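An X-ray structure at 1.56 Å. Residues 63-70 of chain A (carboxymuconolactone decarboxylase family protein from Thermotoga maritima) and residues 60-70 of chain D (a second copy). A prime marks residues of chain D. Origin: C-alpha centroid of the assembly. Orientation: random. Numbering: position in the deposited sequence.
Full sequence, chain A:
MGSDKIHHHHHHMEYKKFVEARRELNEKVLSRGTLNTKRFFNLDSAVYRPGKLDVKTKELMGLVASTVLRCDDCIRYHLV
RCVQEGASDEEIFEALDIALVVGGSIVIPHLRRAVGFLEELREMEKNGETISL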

# COMPACT_ATOMS: atom_id res chain seq x y z
N LEU A 63 -9.81 -11.27 -8.57
CA LEU A 63 -8.57 -12.00 -8.25
C LEU A 63 -7.37 -11.08 -8.54
O LEU A 63 -6.38 -10.96 -7.78
CB LEU A 63 -8.47 -13.29 -9.08
CG LEU A 63 -7.22 -14.14 -8.90
CD1 LEU A 63 -7.07 -14.61 -7.45
CD2 LEU A 63 -7.25 -15.32 -9.81
N VAL A 64 -7.38 -10.47 -9.70
CA VAL A 64 -6.26 -9.57 -10.08
C VAL A 64 -6.12 -8.43 -9.06
O VAL A 64 -5.02 -8.14 -8.60
CB VAL A 64 -6.41 -8.99 -11.56
CG1 VAL A 64 -5.39 -7.87 -11.83
CG2 VAL A 64 -6.25 -10.11 -12.52
N ALA A 65 -7.21 -7.75 -8.74
CA ALA A 65 -7.12 -6.63 -7.79
C ALA A 65 -6.62 -7.10 -6.42
O ALA A 65 -5.83 -6.44 -5.78
CB ALA A 65 -8.48 -6.04 -7.62
N SER A 66 -7.15 -8.23 -5.98
CA SER A 66 -6.78 -8.80 -4.69
C SER A 66 -5.32 -9.18 -4.61
O SER A 66 -4.68 -9.08 -3.55
CB SER A 66 -7.67 -10.02 -4.41
OG SER A 66 -9.00 -9.64 -4.21
N THR A 67 -4.78 -9.64 -5.73
CA THR A 67 -3.40 -10.07 -5.80
C THR A 67 -2.43 -8.90 -5.84
O THR A 67 -1.44 -8.87 -5.07
CB THR A 67 -3.20 -10.99 -6.99
OG1 THR A 67 -4.07 -12.11 -6.86
CG2 THR A 67 -1.75 -11.54 -7.02
N VAL A 68 -2.69 -7.88 -6.68
CA VAL A 68 -1.80 -6.70 -6.73
C VAL A 68 -1.81 -5.97 -5.40
O VAL A 68 -0.81 -5.37 -5.00
CB VAL A 68 -2.06 -5.71 -7.89
CG1 VAL A 68 -1.87 -6.33 -9.19
CG2 VAL A 68 -3.37 -5.02 -7.76
N LEU A 69 -2.93 -6.02 -4.67
CA LEU A 69 -3.07 -5.41 -3.34
C LEU A 69 -2.68 -6.33 -2.18
O LEU A 69 -2.66 -5.87 -1.01
CB LEU A 69 -4.46 -4.86 -3.14
CG LEU A 69 -4.87 -3.70 -4.06
CD1 LEU A 69 -6.37 -3.55 -3.93
CD2 LEU A 69 -4.19 -2.45 -3.73
N ARG A 70 -2.28 -7.55 -2.51
CA ARG A 70 -1.66 -8.49 -1.58
C ARG A 70 -2.55 -8.76 -0.34
O ARG A 70 -2.08 -8.71 0.81
CB ARG A 70 -0.31 -7.93 -1.16
CG ARG A 70 0.69 -7.93 -2.28
CD ARG A 70 2.06 -7.62 -1.79
NE ARG A 70 2.20 -6.21 -1.57
CZ ARG A 70 2.93 -5.64 -0.56
NH1 ARG A 70 3.50 -6.34 0.41
NH2 ARG A 70 3.03 -4.33 -0.52
N LEU D 60 -8.92 -4.92 -19.74
CA LEU D 60 -9.82 -4.61 -18.62
C LEU D 60 -9.15 -4.95 -17.28
O LEU D 60 -9.25 -4.18 -16.32
CB LEU D 60 -11.17 -5.29 -18.81
CG LEU D 60 -12.09 -4.67 -19.88
CD1 LEU D 60 -13.24 -5.65 -20.23
CD2 LEU D 60 -12.70 -3.33 -19.45
N MET D 61 -8.41 -6.07 -17.22
CA MET D 61 -7.68 -6.39 -15.98
C MET D 61 -6.59 -5.37 -15.71
O MET D 61 -6.37 -4.95 -14.56
CB MET D 61 -7.08 -7.78 -16.07
CG MET D 61 -8.11 -8.81 -16.07
SD MET D 61 -7.43 -10.43 -16.43
CE MET D 61 -8.73 -11.46 -15.81
N GLY D 62 -5.88 -4.97 -16.75
CA GLY D 62 -4.89 -3.87 -16.59
C GLY D 62 -5.53 -2.58 -16.08
O GLY D 62 -4.99 -1.88 -15.23
N LEU D 63 -6.72 -2.28 -16.59
CA LEU D 63 -7.48 -1.15 -16.11
C LEU D 63 -7.80 -1.26 -14.62
O LEU D 63 -7.62 -0.29 -13.84
CB LEU D 63 -8.79 -0.97 -16.91
CG LEU D 63 -9.62 0.25 -16.53
CD1 LEU D 63 -8.93 1.61 -16.71
CD2 LEU D 63 -10.92 0.23 -17.36
N VAL D 64 -8.29 -2.42 -14.21
CA VAL D 64 -8.67 -2.65 -12.81
C VAL D 64 -7.43 -2.47 -11.90
O VAL D 64 -7.46 -1.80 -10.87
CB VAL D 64 -9.31 -4.05 -12.62
CG1 VAL D 64 -9.42 -4.39 -11.13
CG2 VAL D 64 -10.66 -4.13 -13.26
N ALA D 65 -6.33 -3.10 -12.29
CA ALA D 65 -5.11 -3.05 -11.48
C ALA D 65 -4.57 -1.61 -11.39
O ALA D 65 -4.18 -1.13 -10.31
CB ALA D 65 -4.04 -4.01 -12.03
N SER D 66 -4.60 -0.91 -12.52
CA SER D 66 -4.12 0.47 -12.59
C SER D 66 -4.97 1.40 -11.75
O SER D 66 -4.45 2.37 -11.18
CB SER D 66 -4.14 0.95 -14.04
OG SER D 66 -3.21 0.23 -14.81
N THR D 67 -6.28 1.14 -11.66
CA THR D 67 -7.19 1.96 -10.88
C THR D 67 -7.06 1.72 -9.38
O THR D 67 -6.87 2.65 -8.61
CB THR D 67 -8.63 1.72 -11.37
OG1 THR D 67 -8.72 2.03 -12.76
CG2 THR D 67 -9.59 2.67 -10.67
N VAL D 68 -7.04 0.45 -8.94
CA VAL D 68 -6.87 0.20 -7.49
C VAL D 68 -5.51 0.67 -6.95
O VAL D 68 -5.38 1.01 -5.80
CB VAL D 68 -7.11 -1.32 -7.04
CG1 VAL D 68 -8.51 -1.79 -7.37
CG2 VAL D 68 -6.08 -2.27 -7.56
N LEU D 69 -4.49 0.67 -7.82
CA LEU D 69 -3.15 1.16 -7.50
C LEU D 69 -2.98 2.65 -7.78
O LEU D 69 -1.93 3.20 -7.46
CB LEU D 69 -2.08 0.35 -8.21
CG LEU D 69 -1.95 -1.12 -7.78
CD1 LEU D 69 -1.02 -1.87 -8.71
CD2 LEU D 69 -1.54 -1.28 -6.34
N ARG D 70 -3.99 3.28 -8.33
CA ARG D 70 -4.05 4.74 -8.44
C ARG D 70 -2.89 5.32 -9.24
O ARG D 70 -2.24 6.29 -8.81
CB ARG D 70 -4.22 5.37 -7.07
CG ARG D 70 -5.51 5.04 -6.45
CD ARG D 70 -5.75 5.88 -5.23
NE ARG D 70 -4.95 5.39 -4.15
CZ ARG D 70 -4.23 6.15 -3.23
NH1 ARG D 70 -4.09 7.49 -3.25
NH2 ARG D 70 -3.61 5.47 -2.29

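This is a small, wholly apolar contact between two helices and the leucines that follow them, in two copies of the same chain, built from alanine, valine, leucine and one methionine, with no hydrogen bond crossing between the stretches. The two helices run in broadly the same direction, their axes inclined at 38° and 9.0 Å apart at closest approach. The register is that of like against like: Ala65 CA lies 5.5 Å from Ala65′ CA, while Leu69 CA and Leu69′ CA, one turn later, are 7.8 Å apart. The backbones are therefore nearer at the alanines and wider at the leucines.

At the narrow level each alanine offers a methyl to a valine of the other copy. Ala65 CB sits 4.0 Å from Val64′ CG1, and Val64 CG1 answers at 4.1 Å from Ala65′ CB. The same methyls also meet the valines a turn further on, Ala65 CB with Val68′ CG1 and Val68 CG1 with Ala65′ CB, both pairs at 4.3 Å. Each small residue thus lies against two branched ones. Both Val64 and Val68 aim their CA-to-CB bonds toward the partner in each copy, whereas the alanines point sideways.

One turn on, the valines meet each other: Val68 CG2 and Val68′ CG2 are 3.9 Å apart, an ordinary van der Waals distance between methyls. Leucine closes the wider end. In Leu69 and Leu69′ the CA-to-CB bond points sideways, but with chi1 in m and chi2 in t the end of the side chain comes nearer the other stretch. Leu69 CD1 reaches Val68′ CG2 at 3.9 Å, Val68 CG2 lies 4.0 Å from Leu69′ CD1, and the two leucines touch through Leu69 CD2 and Leu69′ CD2 at 3.9 Å. The rotamers nearly match in the two copies, and these contacts are reciprocal to within 0.1 Å. At the other end Met61′ extends the patch, its SD 4.1 Å from Val64 CG2. In all, 375 Å² is buried, counting both sides.

The threonine hydroxyls, and that of Ser66′, bond to carbonyls of their own helix. Thr67 OG1 donates to Leu63 O at 2.7 Å, Thr67′ OG1 to Leu63′ O at 2.8 Å, and Ser66′ OG to Gly62′ O at 2.8 Å. The serines point away and the threonines lie out of reach of the partner, so no hydroxyl enters the contact.

Both helices finish in a Schellman motif. Arg70 and Arg70′ leave helical geometry with positive phi, 57° and 60°. Arg70 N bonds to Thr67 O at 3.0 Å, one of the motif's bonds back into the last turn, and Arg70′ N to Thr67′ O matches it at 3.0 Å. The arginines take no part in the contact; their guanidinium groups bond elsewhere in the structure. The rule to draw is that alanine sits where the backbones are nearest, with valines from the other copy packed against its methyl, and leucine spans the wider gap after the helix.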